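Long-range contacts in leucine aminopeptidase 2, chloroplastic (Streptomyces sp. BC16019, PDB 5LHJ), which probably removes N-terminal amino acids from peptides as a manganese-dependent aminopeptidase of the M17 family, acting in the maturation of bottromycin: residues A[339-344]-A[432-437]; A[418-423]-A[441-446]; A[38-43]-A[108-113]; A[63-68]-A[78-83]. All blocks are in the same frame, centred on the assembly; numbering follows the deposited sequence. Where two conformers were deposited one is given.

Interaction 1. Residues A[339-344]-A[432-437]; sequences ITHTDN and VNCSHR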
# COMPACT_ATOMS: atom_id res chain seq x y z
N ILE A 339 13.50 -3.13 21.96
CA ILE A 339 13.57 -2.96 20.51
C ILE A 339 12.19 -3.20 19.92
O ILE A 339 11.75 -4.34 19.73
CB ILE A 339 14.61 -3.90 19.84
CG1 ILE A 339 15.99 -3.75 20.49
CG2 ILE A 339 14.68 -3.63 18.32
CD1 ILE A 339 16.58 -2.35 20.47
N THR A 340 11.47 -2.12 19.65
CA THR A 340 10.15 -2.23 19.04
C THR A 340 10.17 -2.09 17.51
O THR A 340 9.18 -2.41 16.85
CB THR A 340 9.18 -1.21 19.65
OG1 THR A 340 9.74 0.10 19.53
CG2 THR A 340 8.96 -1.52 21.15
N HIS A 341 11.28 -1.60 16.94
CA HIS A 341 11.45 -1.53 15.49
C HIS A 341 12.95 -1.56 15.21
O HIS A 341 13.67 -0.70 15.72
CB HIS A 341 10.78 -0.24 14.93
CG HIS A 341 10.50 -0.27 13.46
ND1 HIS A 341 11.49 -0.43 12.53
CD2 HIS A 341 9.34 -0.17 12.76
CE1 HIS A 341 10.97 -0.43 11.31
NE2 HIS A 341 9.66 -0.29 11.43
N THR A 342 13.41 -2.53 14.42
CA THR A 342 14.85 -2.68 14.16
C THR A 342 15.46 -1.59 13.25
O THR A 342 16.67 -1.48 13.16
CB THR A 342 15.20 -4.07 13.59
OG1 THR A 342 14.63 -4.22 12.28
CG2 THR A 342 14.72 -5.18 14.52
N ASP A 343 14.62 -0.83 12.56
CA ASP A 343 15.08 0.33 11.76
C ASP A 343 15.44 1.57 12.60
O ASP A 343 16.08 2.49 12.07
CB ASP A 343 14.06 0.68 10.68
CG ASP A 343 14.62 1.62 9.61
OD1 ASP A 343 15.80 1.50 9.22
OD2 ASP A 343 13.85 2.48 9.12
N ASN A 344 15.08 1.62 13.89
CA ASN A 344 15.54 2.71 14.77
C ASN A 344 16.77 2.26 15.57
O ASN A 344 16.83 2.36 16.80
CB ASN A 344 14.42 3.19 15.70
CG ASN A 344 13.44 4.13 15.00
OD1 ASN A 344 13.59 4.46 13.81
ND2 ASN A 344 12.43 4.58 15.75
N VAL A 432 11.38 2.50 25.01
CA VAL A 432 11.36 1.89 23.67
C VAL A 432 12.25 2.67 22.71
O VAL A 432 12.52 3.85 22.93
CB VAL A 432 9.94 1.83 23.05
CG1 VAL A 432 9.03 0.98 23.90
CG2 VAL A 432 9.35 3.23 22.81
N ASN A 433 12.68 2.01 21.63
CA ASN A 433 13.36 2.72 20.53
C ASN A 433 12.43 3.20 19.43
O ASN A 433 12.91 3.82 18.48
CB ASN A 433 14.52 1.90 19.95
CG ASN A 433 14.07 0.78 19.02
OD1 ASN A 433 12.99 0.22 19.17
ND2 ASN A 433 14.92 0.45 18.05
N CYS A 434 11.12 2.92 19.54
CA CYS A 434 10.15 3.37 18.54
C CYS A 434 8.75 3.36 19.13
O CYS A 434 8.30 2.33 19.65
CB CYS A 434 10.18 2.46 17.32
SG CYS A 434 9.07 2.95 15.97
N SER A 435 8.07 4.50 19.06
CA SER A 435 6.69 4.62 19.58
C SER A 435 5.62 4.25 18.57
O SER A 435 4.44 4.10 18.94
CB SER A 435 6.42 6.05 20.04
OG SER A 435 6.43 6.92 18.93
N HIS A 436 6.00 4.18 17.29
CA HIS A 436 5.05 4.06 16.19
C HIS A 436 4.05 5.22 16.14
O HIS A 436 2.98 5.08 15.56
CB HIS A 436 4.30 2.71 16.21
CG HIS A 436 5.20 1.53 16.30
ND1 HIS A 436 5.42 0.85 17.48
CD2 HIS A 436 5.94 0.90 15.36
CE1 HIS A 436 6.26 -0.15 17.26
NE2 HIS A 436 6.60 -0.13 15.98
N ARG A 437 4.42 6.36 16.73
CA ARG A 437 3.58 7.54 16.73
C ARG A 437 4.35 8.69 16.08
O ARG A 437 5.58 8.63 15.94
CB ARG A 437 3.21 7.93 18.15
CG ARG A 437 2.19 6.99 18.79
CD ARG A 437 1.98 7.36 20.25
NE ARG A 437 0.60 7.14 20.68
CZ ARG A 437 0.09 7.57 21.84
NH1 ARG A 437 0.83 8.23 22.74
NH2 ARG A 437 -1.19 7.32 22.11

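Interaction 2. Residues A[418-423]-A[441-446]; sequences AHERRN and TIQAAL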
# COMPACT_ATOMS: atom_id res chain seq x y z
N ALA A 418 9.00 18.07 26.71
CA ALA A 418 8.77 17.18 27.85
C ALA A 418 7.57 16.24 27.64
O ALA A 418 7.62 15.07 28.03
CB ALA A 418 8.59 17.98 29.13
N HIS A 419 6.52 16.73 26.99
CA HIS A 419 5.34 15.90 26.74
C HIS A 419 5.55 14.76 25.73
O HIS A 419 4.74 13.83 25.67
CB HIS A 419 4.12 16.75 26.38
CG HIS A 419 4.24 17.51 25.10
ND1 HIS A 419 4.40 18.89 25.06
CD2 HIS A 419 4.19 17.11 23.81
CE1 HIS A 419 4.44 19.29 23.80
NE2 HIS A 419 4.32 18.23 23.02
N GLU A 420 6.65 14.79 24.96
CA GLU A 420 6.97 13.64 24.10
C GLU A 420 7.66 12.49 24.83
O GLU A 420 7.77 11.39 24.28
CB GLU A 420 7.79 14.09 22.89
CG GLU A 420 6.95 14.82 21.85
CD GLU A 420 5.87 13.94 21.21
OE1 GLU A 420 6.10 12.74 20.99
OE2 GLU A 420 4.77 14.45 20.94
N ARG A 421 8.11 12.71 26.07
CA ARG A 421 8.73 11.63 26.84
C ARG A 421 7.76 10.50 27.13
O ARG A 421 8.18 9.35 27.28
CB ARG A 421 9.36 12.14 28.15
CG ARG A 421 10.59 12.99 27.90
CD ARG A 421 11.41 13.26 29.15
NE ARG A 421 12.80 13.50 28.77
CZ ARG A 421 13.68 12.55 28.43
NH1 ARG A 421 13.36 11.26 28.45
NH2 ARG A 421 14.91 12.92 28.08
N ARG A 422 6.46 10.79 27.17
CA ARG A 422 5.48 9.73 27.37
C ARG A 422 5.52 8.69 26.23
O ARG A 422 5.15 7.54 26.44
CB ARG A 422 4.08 10.28 27.50
CG ARG A 422 3.49 10.79 26.22
CD ARG A 422 2.25 11.62 26.49
NE ARG A 422 1.39 11.55 25.33
CZ ARG A 422 1.57 12.21 24.19
NH1 ARG A 422 2.59 13.06 24.00
NH2 ARG A 422 0.71 12.01 23.22
N ASN A 423 5.96 9.12 25.05
CA ASN A 423 6.13 8.21 23.91
C ASN A 423 7.39 7.36 23.92
O ASN A 423 7.59 6.55 23.02
CB ASN A 423 5.98 8.98 22.60
CG ASN A 423 4.54 9.36 22.34
OD1 ASN A 423 3.62 8.60 22.68
ND2 ASN A 423 4.32 10.53 21.76
N THR A 441 11.42 12.38 15.53
CA THR A 441 12.64 13.19 15.56
C THR A 441 12.89 13.76 16.97
O THR A 441 14.00 13.68 17.50
CB THR A 441 12.60 14.33 14.51
OG1 THR A 441 12.43 13.78 13.19
CG2 THR A 441 13.90 15.13 14.54
N ILE A 442 11.83 14.27 17.59
CA ILE A 442 11.91 14.77 18.97
C ILE A 442 12.10 13.61 19.96
O ILE A 442 12.94 13.69 20.88
CB ILE A 442 10.70 15.68 19.30
CG1 ILE A 442 10.74 16.91 18.35
CG2 ILE A 442 10.74 16.07 20.78
CD1 ILE A 442 9.76 18.02 18.63
N GLN A 443 11.37 12.52 19.76
CA GLN A 443 11.50 11.35 20.64
C GLN A 443 12.93 10.78 20.61
O GLN A 443 13.45 10.40 21.66
CB GLN A 443 10.50 10.26 20.27
CG GLN A 443 9.06 10.67 20.53
CD GLN A 443 8.07 9.86 19.72
OE1 GLN A 443 8.32 8.69 19.39
NE2 GLN A 443 6.92 10.46 19.41
N ALA A 444 13.56 10.76 19.43
CA ALA A 444 14.94 10.25 19.33
C ALA A 444 15.92 11.11 20.12
O ALA A 444 16.84 10.59 20.76
CB ALA A 444 15.38 10.13 17.88
N ALA A 445 15.73 12.42 20.07
CA ALA A 445 16.57 13.36 20.80
C ALA A 445 16.41 13.16 22.31
O ALA A 445 17.40 13.12 23.05
CB ALA A 445 16.23 14.80 20.39
N LEU A 446 15.16 13.01 22.76
CA LEU A 446 14.87 12.72 24.18
C LEU A 446 15.47 11.37 24.63
O LEU A 446 15.99 11.26 25.74
CB LEU A 446 13.35 12.73 24.42
CG LEU A 446 12.68 14.10 24.22
CD1 LEU A 446 11.16 13.95 24.12
CD2 LEU A 446 13.05 15.06 25.35
O HOH W 1 9.82 6.72 20.75

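Interaction 3. Residues A[38-43]-A[108-113]; sequences VVACGR and RTLRLD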
# COMPACT_ATOMS: atom_id res chain seq x y z
N VAL A 38 42.18 30.59 -17.85
CA VAL A 38 40.89 31.21 -17.53
C VAL A 38 41.02 32.10 -16.30
O VAL A 38 41.67 31.73 -15.30
CB VAL A 38 39.79 30.15 -17.28
CG1 VAL A 38 38.44 30.81 -17.01
CG2 VAL A 38 39.68 29.20 -18.46
N VAL A 39 40.42 33.29 -16.37
CA VAL A 39 40.31 34.21 -15.24
C VAL A 39 38.83 34.48 -14.99
O VAL A 39 38.11 34.85 -15.92
CB VAL A 39 41.02 35.54 -15.52
CG1 VAL A 39 40.78 36.54 -14.39
CG2 VAL A 39 42.51 35.32 -15.74
N ALA A 40 38.39 34.30 -13.74
CA ALA A 40 37.01 34.56 -13.34
C ALA A 40 36.92 35.88 -12.59
O ALA A 40 37.52 36.03 -11.52
CB ALA A 40 36.48 33.44 -12.47
N CYS A 41 36.12 36.80 -13.14
CA CYS A 41 35.94 38.16 -12.65
C CYS A 41 34.57 38.25 -11.98
O CYS A 41 33.56 37.94 -12.62
CB CYS A 41 35.99 39.12 -13.84
SG CYS A 41 35.73 40.87 -13.50
N GLY A 42 34.53 38.66 -10.71
CA GLY A 42 33.28 38.85 -9.97
C GLY A 42 32.64 40.18 -10.32
O GLY A 42 33.31 41.21 -10.33
N ARG A 43 31.34 40.16 -10.62
CA ARG A 43 30.60 41.35 -11.02
C ARG A 43 29.32 41.49 -10.20
O ARG A 43 28.46 40.63 -10.28
CB ARG A 43 30.24 41.27 -12.50
CG ARG A 43 31.43 41.16 -13.45
CD ARG A 43 32.22 42.44 -13.43
NE ARG A 43 33.30 42.47 -14.41
CZ ARG A 43 34.06 43.55 -14.65
NH1 ARG A 43 33.86 44.71 -14.00
NH2 ARG A 43 35.02 43.48 -15.57
N ARG A 108 43.75 24.24 -18.27
CA ARG A 108 44.71 23.68 -17.33
C ARG A 108 44.80 24.51 -16.06
O ARG A 108 45.06 23.96 -14.99
CB ARG A 108 46.11 23.58 -17.94
CG ARG A 108 46.23 22.72 -19.18
CD ARG A 108 47.69 22.64 -19.60
NE ARG A 108 47.89 21.90 -20.85
CZ ARG A 108 49.07 21.73 -21.46
NH1 ARG A 108 50.19 22.24 -20.94
NH2 ARG A 108 49.13 21.04 -22.60
N THR A 109 44.64 25.83 -16.19
CA THR A 109 44.82 26.75 -15.05
C THR A 109 43.69 27.77 -14.96
O THR A 109 43.28 28.33 -15.98
CB THR A 109 46.17 27.49 -15.16
OG1 THR A 109 46.22 28.18 -16.41
CG2 THR A 109 47.33 26.50 -15.14
N LEU A 110 43.18 27.98 -13.74
CA LEU A 110 42.09 28.91 -13.46
C LEU A 110 42.48 29.86 -12.33
O LEU A 110 42.91 29.40 -11.28
CB LEU A 110 40.81 28.14 -13.07
CG LEU A 110 39.65 28.95 -12.47
CD1 LEU A 110 39.09 29.93 -13.49
CD2 LEU A 110 38.58 27.99 -11.97
N ARG A 111 42.35 31.16 -12.55
CA ARG A 111 42.55 32.15 -11.49
C ARG A 111 41.20 32.78 -11.17
O ARG A 111 40.58 33.37 -12.05
CB ARG A 111 43.55 33.24 -11.90
CG ARG A 111 43.98 34.09 -10.71
CD ARG A 111 44.93 35.21 -11.09
NE ARG A 111 44.24 36.35 -11.72
CZ ARG A 111 44.52 36.88 -12.91
NH1 ARG A 111 45.51 36.41 -13.68
NH2 ARG A 111 43.81 37.91 -13.34
N LEU A 112 40.76 32.63 -9.92
CA LEU A 112 39.55 33.27 -9.43
C LEU A 112 39.91 34.63 -8.83
O LEU A 112 40.63 34.69 -7.82
CB LEU A 112 38.89 32.40 -8.35
CG LEU A 112 38.62 30.96 -8.78
CD1 LEU A 112 38.13 30.14 -7.60
CD2 LEU A 112 37.63 30.93 -9.92
N ASP A 113 39.41 35.70 -9.44
CA ASP A 113 39.55 37.05 -8.89
C ASP A 113 38.31 37.49 -8.09
O ASP A 113 38.23 38.65 -7.69
CB ASP A 113 39.83 38.06 -10.01
CG ASP A 113 41.20 37.89 -10.65
OD1 ASP A 113 41.99 37.01 -10.23
OD2 ASP A 113 41.52 38.65 -11.59
O HOH W 2 36.56 40.09 -9.48

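Interaction 4. Residues A[63-68]-A[78-83]; sequences GQVVAE and LNVGLG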
# COMPACT_ATOMS: atom_id res chain seq x y z
N GLY A 63 25.90 33.57 -9.44
CA GLY A 63 26.28 32.33 -10.12
C GLY A 63 26.09 32.26 -11.64
O GLY A 63 26.44 31.24 -12.23
N GLN A 64 25.56 33.31 -12.27
CA GLN A 64 25.48 33.37 -13.73
C GLN A 64 26.89 33.52 -14.28
O GLN A 64 27.64 34.37 -13.80
CB GLN A 64 24.66 34.57 -14.20
CG GLN A 64 24.53 34.70 -15.71
CD GLN A 64 23.79 35.95 -16.13
OE1 GLN A 64 23.75 36.95 -15.41
NE2 GLN A 64 23.22 35.92 -17.33
N VAL A 65 27.23 32.74 -15.29
CA VAL A 65 28.57 32.80 -15.88
C VAL A 65 28.46 33.00 -17.38
O VAL A 65 27.76 32.25 -18.05
CB VAL A 65 29.36 31.51 -15.60
CG1 VAL A 65 30.71 31.55 -16.30
CG2 VAL A 65 29.52 31.33 -14.10
N VAL A 66 29.18 34.00 -17.90
CA VAL A 66 29.34 34.19 -19.35
C VAL A 66 30.82 34.26 -19.70
O VAL A 66 31.53 35.14 -19.20
CB VAL A 66 28.61 35.45 -19.84
CG1 VAL A 66 28.81 35.63 -21.34
CG2 VAL A 66 27.13 35.36 -19.51
N ALA A 67 31.27 33.33 -20.54
CA ALA A 67 32.67 33.25 -20.96
C ALA A 67 32.90 34.09 -22.20
O ALA A 67 32.04 34.15 -23.09
CB ALA A 67 33.06 31.82 -21.25
N GLU A 68 34.08 34.70 -22.28
CA GLU A 68 34.45 35.49 -23.46
C GLU A 68 35.95 35.46 -23.66
O GLU A 68 36.68 35.10 -22.74
CB GLU A 68 34.00 36.93 -23.28
CG GLU A 68 34.72 37.66 -22.16
CD GLU A 68 34.12 39.02 -21.88
OE1 GLU A 68 32.89 39.17 -22.00
OE2 GLU A 68 34.90 39.93 -21.56
N LEU A 78 35.86 34.70 -17.59
CA LEU A 78 34.51 34.43 -17.12
C LEU A 78 34.02 35.63 -16.34
O LEU A 78 34.63 36.01 -15.34
CB LEU A 78 34.46 33.20 -16.21
CG LEU A 78 35.05 31.90 -16.71
CD1 LEU A 78 34.92 30.85 -15.62
CD2 LEU A 78 34.40 31.44 -17.99
N ASN A 79 32.93 36.24 -16.80
CA ASN A 79 32.18 37.16 -15.95
C ASN A 79 31.19 36.37 -15.11
O ASN A 79 30.37 35.60 -15.64
CB ASN A 79 31.50 38.23 -16.79
CG ASN A 79 32.49 39.28 -17.29
OD1 ASN A 79 33.29 39.83 -16.52
ND2 ASN A 79 32.45 39.56 -18.58
N VAL A 80 31.26 36.58 -13.79
CA VAL A 80 30.53 35.76 -12.83
C VAL A 80 29.69 36.66 -11.94
O VAL A 80 30.22 37.57 -11.29
CB VAL A 80 31.49 34.92 -11.96
CG1 VAL A 80 30.71 33.98 -11.04
CG2 VAL A 80 32.46 34.15 -12.86
N GLY A 81 28.39 36.42 -11.92
CA GLY A 81 27.47 37.26 -11.17
C GLY A 81 27.58 37.11 -9.66
O GLY A 81 27.70 36.00 -9.14
N LEU A 82 27.55 38.24 -8.96
CA LEU A 82 27.51 38.29 -7.50
C LEU A 82 26.26 39.00 -6.97
O LEU A 82 26.13 39.23 -5.76
CB LEU A 82 28.76 38.98 -6.96
CG LEU A 82 30.11 38.29 -7.25
CD1 LEU A 82 31.25 39.23 -6.96
CD2 LEU A 82 30.27 37.01 -6.44
N GLY A 83 25.32 39.32 -7.86
CA GLY A 83 24.09 40.00 -7.46
C GLY A 83 24.32 41.40 -6.92
O GLY A 83 25.43 41.93 -7.03
O HOH W 3 31.10 37.80 -20.23
O HOH W 4 33.90 41.95 -19.86

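Interaction 1. Residues A[339-344]-A[432-437]
Beside the manganese site of the catalytic domain, the carboxamide of Asn433 plugs into the loop 339-344, whose residues His341 to Asn344 form a type I beta turn that carries the metal ligand Asp343. The metal itself is absent from this chain. With CG set between the backbone N and carbonyl carbon of its own residue (chi1 77°), Asn433 offers both amide ends to the loop. OD1 accepts from Thr340 N at 2.8 Å and more weakly from His341 N. ND2 gives to His341 O at 2.9 Å and to Asn344 O at 3.0 Å, lying well above the carbonyl plane of Asn344. His341 O also receives Asn344 N, which comes from the opposite face of its plane. Asn344 answers in kind: its ND2 meets a lone pair of Asn433 O at 2.9 Å, in the plane of that carbonyl. The other grip is Thr340 OG1, which donates to Cys434 O over 2.7 Å, while Thr340 CG2 rests on Val432 CG1 at 3.7 Å. Cys434 CB backs onto His341 CB, and the ring nitrogen ND1 of His341 accepts Asp343 N in its plane. For Asn433, an alanine here would probably leave Thr340 N and the carbonyls of His341 and Asn344 without these mates and the turn that carries Asp343 less firmly held. Asn433 also packs on Arg347 and Val348 of helix 345-358, which begins just after the turn; Ile339 touches the same Val348, and Asn433 shares a backbone hydrogen bond with Glu338 of strand 336-338.

Interaction 2. Residues A[418-423]-A[441-446]
Leu446 CB sits 3.9 Å above the centre of one face of the Arg421 guanidinium, while the rim nitrogen NH2 reaches Leu446 O in a weak hydrogen bond of 3.1 Å. Other mates of this group lie further along the chain: NH1 makes a salt bridge to Asp450 and NH2 a hydrogen bond to Gln449. The second pair of flat groups, the Glu420 carboxylate and the Gln443 amide, is nearly coplanar, 8° apart. Gln443 NE2 meets Glu420 OE1 at 2.9 Å, almost in line with the C-O bond. Asn423 ND2 reaches the same oxygen at 2.9 Å from above the carboxylate plane, on the opposite face from the Gln443 donor. The Glu420 chain bends at chi2 (-65°) and is not extended. Its CB touches Leu446 CD1 at 3.6 Å, and the chain crosses Ile442 at about a right angle, Ile442 CG2 lying 4.1 Å from Glu420 CB. A water donates both to Asn423 O and to Gln443 OE1, which also bonds Ser435, and Arg437 holds Asn423 OD1. Gly383 and Ala381 of a second subunit pack on Glu420 and Ile442. Two amide N-H groups on one carboxylate oxygen of the buried Glu420 would probably favour its charged form. The bond from Gln443 ties 418-423 to helix 440-449.

Interaction 3. Residues A[38-43]-A[108-113]
Val38 and Leu110 face each other across two neighbouring parallel strands of the N-terminal domain, which is related to macro domains and has a mixed five-stranded sheet. The axes of strands 38-43 and 109-112 approach to 4.8 Å, at 19°. Their backbones are bonded from Val38 N to Thr109 O, from Arg111 N to Val38 O, from Ala40 N to Arg111 O and from Asp113 N to Ala40 O. The tight face is that of Val38, Ala40, Leu110 and Leu112, all buried. Val38 CG1 touches Leu110 CD1 at 3.7 Å, and Ala40 CB meets Leu112 CD2 at 3.8 Å. Helix 90-102 covers this side with Ser100 and Val101; it lies on the crossover from strand 76-81 to strand 109-112, which steps over strand 38-43. The other face, that of Val39 and Arg111, is partly exposed and more polar. Arg111 lies alongside Val39, pointing the same way, and its guanidinium carries Val39 CG2 over one face, 3.5 Å above the plane and toward the rim. The arginine chain bends at chi3 (78°), and NE and NH2 grip Asp113 side-on: NE to OD1 at 2.8 Å, NH2 to OD2 at 3.0 Å, each on a syn lone pair in this salt bridge. An alanine in place of this arginine would probably leave the Asp113 carboxylate without its charged mate and one side of Val39 uncovered. At the far end a water accepts from Gly42 N and donates to Asp113 O, 2.8 Å from the latter.

Interaction 4. Residues A[63-68]-A[78-83]
Val66 and Asn79 form the hydrogen-bonded pair of an antiparallel beta hairpin, strands 65-69 and 76-81, in which the axes of 65-68 and 78-81 approach to 4.6 Å at 166°. Val66 N to Asn79 O and Asn79 N to Val66 O are both 3.0 Å long. The non-hydrogen-bonded pairs Val65 with Val80 and Ala67 with Leu78 flank it. Toward the open end Gly81 N donates to Gln64 O at 2.9 Å, and Gly63 N meets Gly81 O from above the carbonyl plane. Gly63 has a positive phi, which favours glycine. On the face of Val65, Ala67, Leu78 and Val80 the contact is apolar. Leu78 CG stands anti to the carbonyl carbon (chi1 -53°), and the CD2 beyond it lies 3.5 Å from Ala67 CB and 4.1 Å from Val65 CG1. Val80 faces Ala96 and Ser100 of helix 90-102, whereas Arg56 of a third subunit packs on Ala67 and Leu78. Strand 65-69 is an outermost strand of the sheet within this chain. The opposite face is mixed: Val66 packs on Phe58, while Asn79 and Glu68 bring polar ends, with Phe52 and Ser53 of helix 51-55 beside Glu68. There Glu68 and Asn79 cross obliquely, the carboxylate and amide planes 86° apart, and two waters bridge them. One water joins Glu68 OE2 to Asn79 ND2; the other accepts from Asn79 ND2 at 2.8 Å and donates to Glu68 OE1 and to Val66 O, 2.9 Å from the latter.

From the N terminus, strand 38-43 opens the first loop, which interaction 3 closes when the chain returns at 108-113. Within that span the hairpin of interaction 4 forms and closes. The two contacts touch, because strands 38-43 and 76-81 are neighbours in one sheet, with Cys41 N and Val39 O both meeting the backbone of Leu78. The chain then runs to the catalytic domain, where segment 339-344 begins interaction 1. Before it closes at 432-437, segment 418-423 starts interaction 2, which ends at 441-446, so the two cross. They meet at Ser435 with Gln443 and Arg437 with Asn423. The two pairs lie on opposite sides of the chain's centre, with the centres of interactions 1 and 3 about 52 Å apart.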